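Local structure of lysine/ornithine decarboxylase (Vibrio vulnificus, 2PLJ) at residues Gly110-Val115 against Thr125-Pro130; Phe148-Asp151 against Glu155-Lys158. The protein probably catalyses the pyridoxal phosphate-dependent decarboxylation of lysine and ornithine, as a two-subunit enzyme caught here with a cofactor-putrescine adduct. All blocks are in the same frame, centred on the assembly; numbering follows the deposited sequence.

Contact 1 of 2, residues Gly110-Val115 against Thr125-Pro130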
loop_
_atom_site.group_PDB
_atom_site.type_symbol
_atom_site.label_atom_id
_atom_site.label_comp_id
_atom_site.label_asym_id
_atom_site.label_seq_id
_atom_site.Cartn_x
_atom_site.Cartn_y
_atom_site.Cartn_z
ATOM N N GLY A 110 -8.569 -1.817 -16.223
ATOM C CA GLY A 110 -7.682 -2.968 -15.922
ATOM C C GLY A 110 -8.452 -4.267 -15.674
ATOM O O GLY A 110 -8.058 -5.333 -16.152
ATOM N N GLU A 111 -9.565 -4.162 -14.936
ATOM C CA GLU A 111 -10.425 -5.307 -14.645
ATOM C C GLU A 111 -11.176 -5.778 -15.896
ATOM O O GLU A 111 -11.305 -6.982 -16.129
ATOM C CB GLU A 111 -11.350 -5.014 -13.484
ATOM C CG GLU A 111 -10.539 -4.739 -12.197
ATOM C CD GLU A 111 -11.377 -4.554 -10.970
ATOM O OE1 GLU A 111 -12.620 -4.483 -11.092
ATOM O OE2 GLU A 111 -10.771 -4.433 -9.871
ATOM N N VAL A 112 -11.618 -4.827 -16.722
ATOM C CA VAL A 112 -12.193 -5.173 -18.031
ATOM C C VAL A 112 -11.167 -6.008 -18.822
ATOM O O VAL A 112 -11.488 -7.089 -19.374
ATOM C CB VAL A 112 -12.583 -3.886 -18.814
ATOM C CG1 VAL A 112 -12.890 -4.221 -20.310
ATOM C CG2 VAL A 112 -13.781 -3.217 -18.175
ATOM N N GLU A 113 -9.933 -5.510 -18.864
ATOM C CA GLU A 113 -8.887 -6.170 -19.660
ATOM C C GLU A 113 -8.592 -7.592 -19.147
ATOM O O GLU A 113 -8.343 -8.520 -19.960
ATOM C CB GLU A 113 -7.650 -5.274 -19.683
ATOM C CG GLU A 113 -7.876 -4.048 -20.587
ATOM C CD GLU A 113 -6.701 -3.056 -20.639
ATOM O OE1 GLU A 113 -5.756 -3.181 -19.836
ATOM O OE2 GLU A 113 -6.768 -2.138 -21.488
ATOM N N LEU A 114 -8.601 -7.746 -17.820
ATOM C CA LEU A 114 -8.348 -9.050 -17.202
ATOM C C LEU A 114 -9.443 -10.043 -17.636
ATOM O O LEU A 114 -9.129 -11.107 -18.179
ATOM C CB LEU A 114 -8.258 -8.951 -15.677
ATOM C CG LEU A 114 -8.082 -10.327 -15.005
ATOM C CD1 LEU A 114 -6.909 -11.117 -15.556
ATOM C CD2 LEU A 114 -7.925 -10.042 -13.510
ATOM N N VAL A 115 -10.721 -9.687 -17.440
ATOM C CA VAL A 115 -11.789 -10.643 -17.830
ATOM C C VAL A 115 -11.793 -10.913 -19.338
ATOM O O VAL A 115 -12.047 -12.062 -19.769
ATOM C CB VAL A 115 -13.190 -10.273 -17.269
ATOM C CG1 VAL A 115 -13.107 -10.186 -15.726
ATOM C CG2 VAL A 115 -13.700 -8.942 -17.866
ATOM N N THR A 125 -20.938 -9.535 -17.348
ATOM C CA THR A 125 -20.244 -8.477 -16.607
ATOM C C THR A 125 -21.117 -7.253 -16.398
ATOM O O THR A 125 -22.033 -6.944 -17.194
ATOM C CB THR A 125 -18.895 -8.058 -17.266
ATOM O OG1 THR A 125 -19.129 -7.264 -18.438
ATOM C CG2 THR A 125 -18.006 -9.297 -17.613
ATOM N N ILE A 126 -20.833 -6.582 -15.291
ATOM C CA ILE A 126 -21.380 -5.254 -15.030
ATOM C C ILE A 126 -20.213 -4.361 -14.578
ATOM O O ILE A 126 -19.242 -4.847 -13.961
ATOM C CB ILE A 126 -22.507 -5.241 -13.950
ATOM C CG1 ILE A 126 -22.019 -5.781 -12.598
ATOM C CG2 ILE A 126 -23.747 -6.031 -14.441
ATOM C CD1 ILE A 126 -23.098 -5.716 -11.478
ATOM N N HIS A 127 -20.301 -3.065 -14.870
ATOM C CA HIS A 127 -19.243 -2.124 -14.455
ATOM C C HIS A 127 -19.857 -1.266 -13.347
ATOM O O HIS A 127 -20.930 -0.703 -13.527
ATOM C CB HIS A 127 -18.805 -1.287 -15.670
ATOM C CG HIS A 127 -17.576 -0.478 -15.431
ATOM N ND1 HIS A 127 -17.539 0.585 -14.539
ATOM C CD2 HIS A 127 -16.352 -0.540 -16.006
ATOM C CE1 HIS A 127 -16.326 1.113 -14.560
ATOM N NE2 HIS A 127 -15.608 0.481 -15.475
ATOM N N THR A 128 -19.257 -1.267 -12.173
ATOM C CA THR A 128 -19.949 -0.639 -11.041
ATOM C C THR A 128 -19.232 0.548 -10.436
ATOM O O THR A 128 -19.618 1.014 -9.362
ATOM C CB THR A 128 -20.251 -1.668 -9.971
ATOM O OG1 THR A 128 -19.023 -2.253 -9.562
ATOM C CG2 THR A 128 -21.288 -2.726 -10.501
ATOM N N HIS A 129 -18.233 1.080 -11.132
ATOM C CA HIS A 129 -17.562 2.230 -10.534
ATOM C C HIS A 129 -18.487 3.426 -10.724
ATOM O O HIS A 129 -18.842 3.726 -11.869
ATOM C CB HIS A 129 -16.212 2.514 -11.171
ATOM C CG HIS A 129 -15.428 3.499 -10.371
ATOM N ND1 HIS A 129 -14.133 3.279 -9.947
ATOM C CD2 HIS A 129 -15.804 4.689 -9.837
ATOM C CE1 HIS A 129 -13.732 4.317 -9.231
ATOM N NE2 HIS A 129 -14.726 5.182 -9.147
ATOM N N PRO A 130 -18.929 4.079 -9.622
ATOM C CA PRO A 130 -19.880 5.189 -9.830
ATOM C C PRO A 130 -19.311 6.431 -10.489
ATOM O O PRO A 130 -20.094 7.249 -10.990
ATOM C CB PRO A 130 -20.375 5.534 -8.398
ATOM C CG PRO A 130 -20.020 4.307 -7.552
ATOM C CD PRO A 130 -18.699 3.822 -8.191
#
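Two valines three residues apart on the helix, Val-112 and Val-115, each meet one side chain of the strand. Val-115 CG2 faces Thr-125 CG2 at 4.3 Å, methyl against methyl. Val-112 brings its own CG2 to CD2 of His-127, also at 4.3 Å, and it arrives at the edge of the imidazole, near the ring plane, not over a face. The His-127 ring gets there because CG lies anti to the backbone N (chi1 -170°), which swings the ring closer to the helix than its CB would suggest. Thr-125 divides its two branches: the methyl serves the helix while OG1 is hydrogen-bonded to Ala-122 O. Both contacts are light, with no polar bond across, and the backbones stay well separated, Val-112 CA lying 8.5 Å from His-127 CA. Further out, Tyr-143 touches both valines and Thr-125, and Leu-106 does the same; the ring of Phe-148 meets that of His-127. This is helix-on-strand packing in the beta/alpha-barrel: helix 109-117 and strand 125-127 belong to one beta-alpha-beta unit with strand 103-106, while helix 134-143 flanks them through Tyr-143 and Ala-140.

Contact 2 of 2, residues Phe148-Asp151 against Glu155-Lys158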
loop_
_atom_site.group_PDB
_atom_site.type_symbol
_atom_site.label_atom_id
_atom_site.label_comp_id
_atom_site.label_asym_id
_atom_site.label_seq_id
_atom_site.Cartn_x
_atom_site.Cartn_y
_atom_site.Cartn_z
ATOM N N PHE A 148 -23.720 0.115 -16.321
ATOM C CA PHE A 148 -22.883 1.041 -15.539
ATOM C C PHE A 148 -23.709 1.564 -14.376
ATOM O O PHE A 148 -24.941 1.431 -14.380
ATOM C CB PHE A 148 -22.414 2.226 -16.379
ATOM C CG PHE A 148 -21.504 1.828 -17.510
ATOM C CD1 PHE A 148 -20.115 1.724 -17.294
ATOM C CD2 PHE A 148 -22.032 1.523 -18.770
ATOM C CE1 PHE A 148 -19.256 1.317 -18.310
ATOM C CE2 PHE A 148 -21.192 1.135 -19.808
ATOM C CZ PHE A 148 -19.802 1.015 -19.591
ATOM N N VAL A 149 -23.024 2.180 -13.412
ATOM C CA VAL A 149 -23.693 2.727 -12.234
ATOM C C VAL A 149 -23.588 4.245 -12.261
ATOM O O VAL A 149 -22.526 4.799 -12.633
ATOM C CB VAL A 149 -23.005 2.193 -10.925
ATOM C CG1 VAL A 149 -23.376 3.073 -9.686
ATOM C CG2 VAL A 149 -23.300 0.692 -10.697
ATOM N N VAL A 150 -24.658 4.918 -11.843
ATOM C CA VAL A 150 -24.605 6.351 -11.562
ATOM C C VAL A 150 -25.203 6.623 -10.198
ATOM O O VAL A 150 -26.093 5.895 -9.759
ATOM C CB VAL A 150 -25.301 7.200 -12.651
ATOM C CG1 VAL A 150 -24.612 6.978 -14.004
ATOM C CG2 VAL A 150 -26.810 6.898 -12.726
ATOM N N ASP A 151 -24.713 7.665 -9.538
ATOM C CA ASP A 151 -25.340 8.123 -8.291
ATOM C C ASP A 151 -25.541 9.641 -8.242
ATOM O O ASP A 151 -25.853 10.216 -7.179
ATOM C CB ASP A 151 -24.556 7.594 -7.083
ATOM C CG ASP A 151 -23.230 8.342 -6.836
ATOM O OD1 ASP A 151 -22.905 9.324 -7.561
ATOM O OD2 ASP A 151 -22.527 7.925 -5.887
ATOM N N GLU A 155 -22.718 12.570 -13.308
ATOM C CA GLU A 155 -22.399 11.277 -13.901
ATOM C C GLU A 155 -23.409 10.888 -15.000
ATOM O O GLU A 155 -23.020 10.425 -16.080
ATOM C CB GLU A 155 -22.329 10.198 -12.829
ATOM C CG GLU A 155 -21.592 8.936 -13.294
ATOM C CD GLU A 155 -20.060 9.147 -13.366
ATOM O OE1 GLU A 155 -19.562 10.217 -12.891
ATOM O OE2 GLU A 155 -19.378 8.242 -13.902
ATOM N N LEU A 156 -24.694 11.061 -14.713
ATOM C CA LEU A 156 -25.728 10.726 -15.700
ATOM C C LEU A 156 -25.454 11.425 -17.044
ATOM O O LEU A 156 -25.595 10.812 -18.115
ATOM C CB LEU A 156 -27.127 11.101 -15.165
ATOM C CG LEU A 156 -28.272 10.721 -16.118
ATOM C CD1 LEU A 156 -28.381 9.194 -16.257
ATOM C CD2 LEU A 156 -29.588 11.389 -15.675
ATOM N N GLU A 157 -25.065 12.703 -16.983
ATOM C CA GLU A 157 -24.799 13.509 -18.186
ATOM C C GLU A 157 -23.754 12.840 -19.086
ATOM O O GLU A 157 -23.828 12.957 -20.324
ATOM C CB GLU A 157 -24.365 14.942 -17.797
ATOM C CG GLU A 157 -24.215 15.937 -18.967
ATOM C CD GLU A 157 -22.862 15.818 -19.712
ATOM O OE1 GLU A 157 -21.927 15.111 -19.245
ATOM O OE2 GLU A 157 -22.729 16.443 -20.787
ATOM N N LYS A 158 -22.793 12.142 -18.465
ATOM C CA LYS A 158 -21.719 11.454 -19.184
ATOM C C LYS A 158 -22.244 10.391 -20.151
ATOM O O LYS A 158 -21.504 9.948 -21.040
ATOM C CB LYS A 158 -20.733 10.802 -18.197
ATOM C CG LYS A 158 -20.133 11.809 -17.253
ATOM C CD LYS A 158 -19.008 11.165 -16.440
ATOM C CE LYS A 158 -18.456 12.179 -15.433
ATOM N NZ LYS A 158 -17.618 11.474 -14.406
#
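Val-149 reaches Glu-155 through its backbone, with its O 4.3 Å from Glu-155 CG, while its side chain points away from the helix; the same carbonyl accepts a hydrogen bond from Lys-132 NZ. Val-150 turns the other way and carries most of the contact. Its CG1 presses on Glu-155 CG at 3.7 Å, the two side chains crossing at a slant, and also lies 4.1 Å from Leu-156 N. Its second methyl, CG2, sits between backbone N and carbonyl carbon (chi1 -61°) and makes a looser apolar touch with Leu-156 CD1 at 4.5 Å. With CG anti to the backbone N (chi1 -162°), Glu-155 lays CB and CG against the valine, and a bend at chi2 turns the carboxylate aside to basic partners. OE1 takes a salt bridge from Lys-158 NZ at 2.8 Å, met from above the carboxylate plane, 38° out of it; OE2 pairs with Lys-132. These two lysines probably keep the buried acid ionised. At the end of the segment the like charges of Asp-151 and Glu-155 are not in contact, OD1 of the first lying 6.4 Å from OE1 of the second, and Asp-151 OD2 is hydrogen-bonded to Gly-188 N. The contact packs helix 153-157 against the preceding barrel strand, 147-150, in a beta-alpha-beta unit completed by strand 167-171. Leu-168 of that strand touches both Val-150 and Leu-156, Ile-197 and Thr-200 of helix 191-203 touch Val-150 and Leu-156 respectively, and Lys-158 also reaches Met-307 O of the second subunit.

How the contacts relate
Going from the N terminus, contact 1 closes first, bringing strand 125-127 back beside helix 109-117. Helix 134-143 then leads to strand 147-150, and contact 2 closes a shorter loop as helix 153-157 folds onto that strand. The two lie in series, neither nested nor crossed, with centres about 15 Å apart. They meet where strands 125-127 and 147-150 run side by side in the barrel, Thr-128 CA lying 3.6 Å from Val-149 CG2. Lys-132 joins them as well, its NZ hydrogen-bonded to His-129 O of contact 1 while also holding contact 2. Together they tie helices 109-117 and 153-157 to strands 125-127 and 147-150 of the barrel.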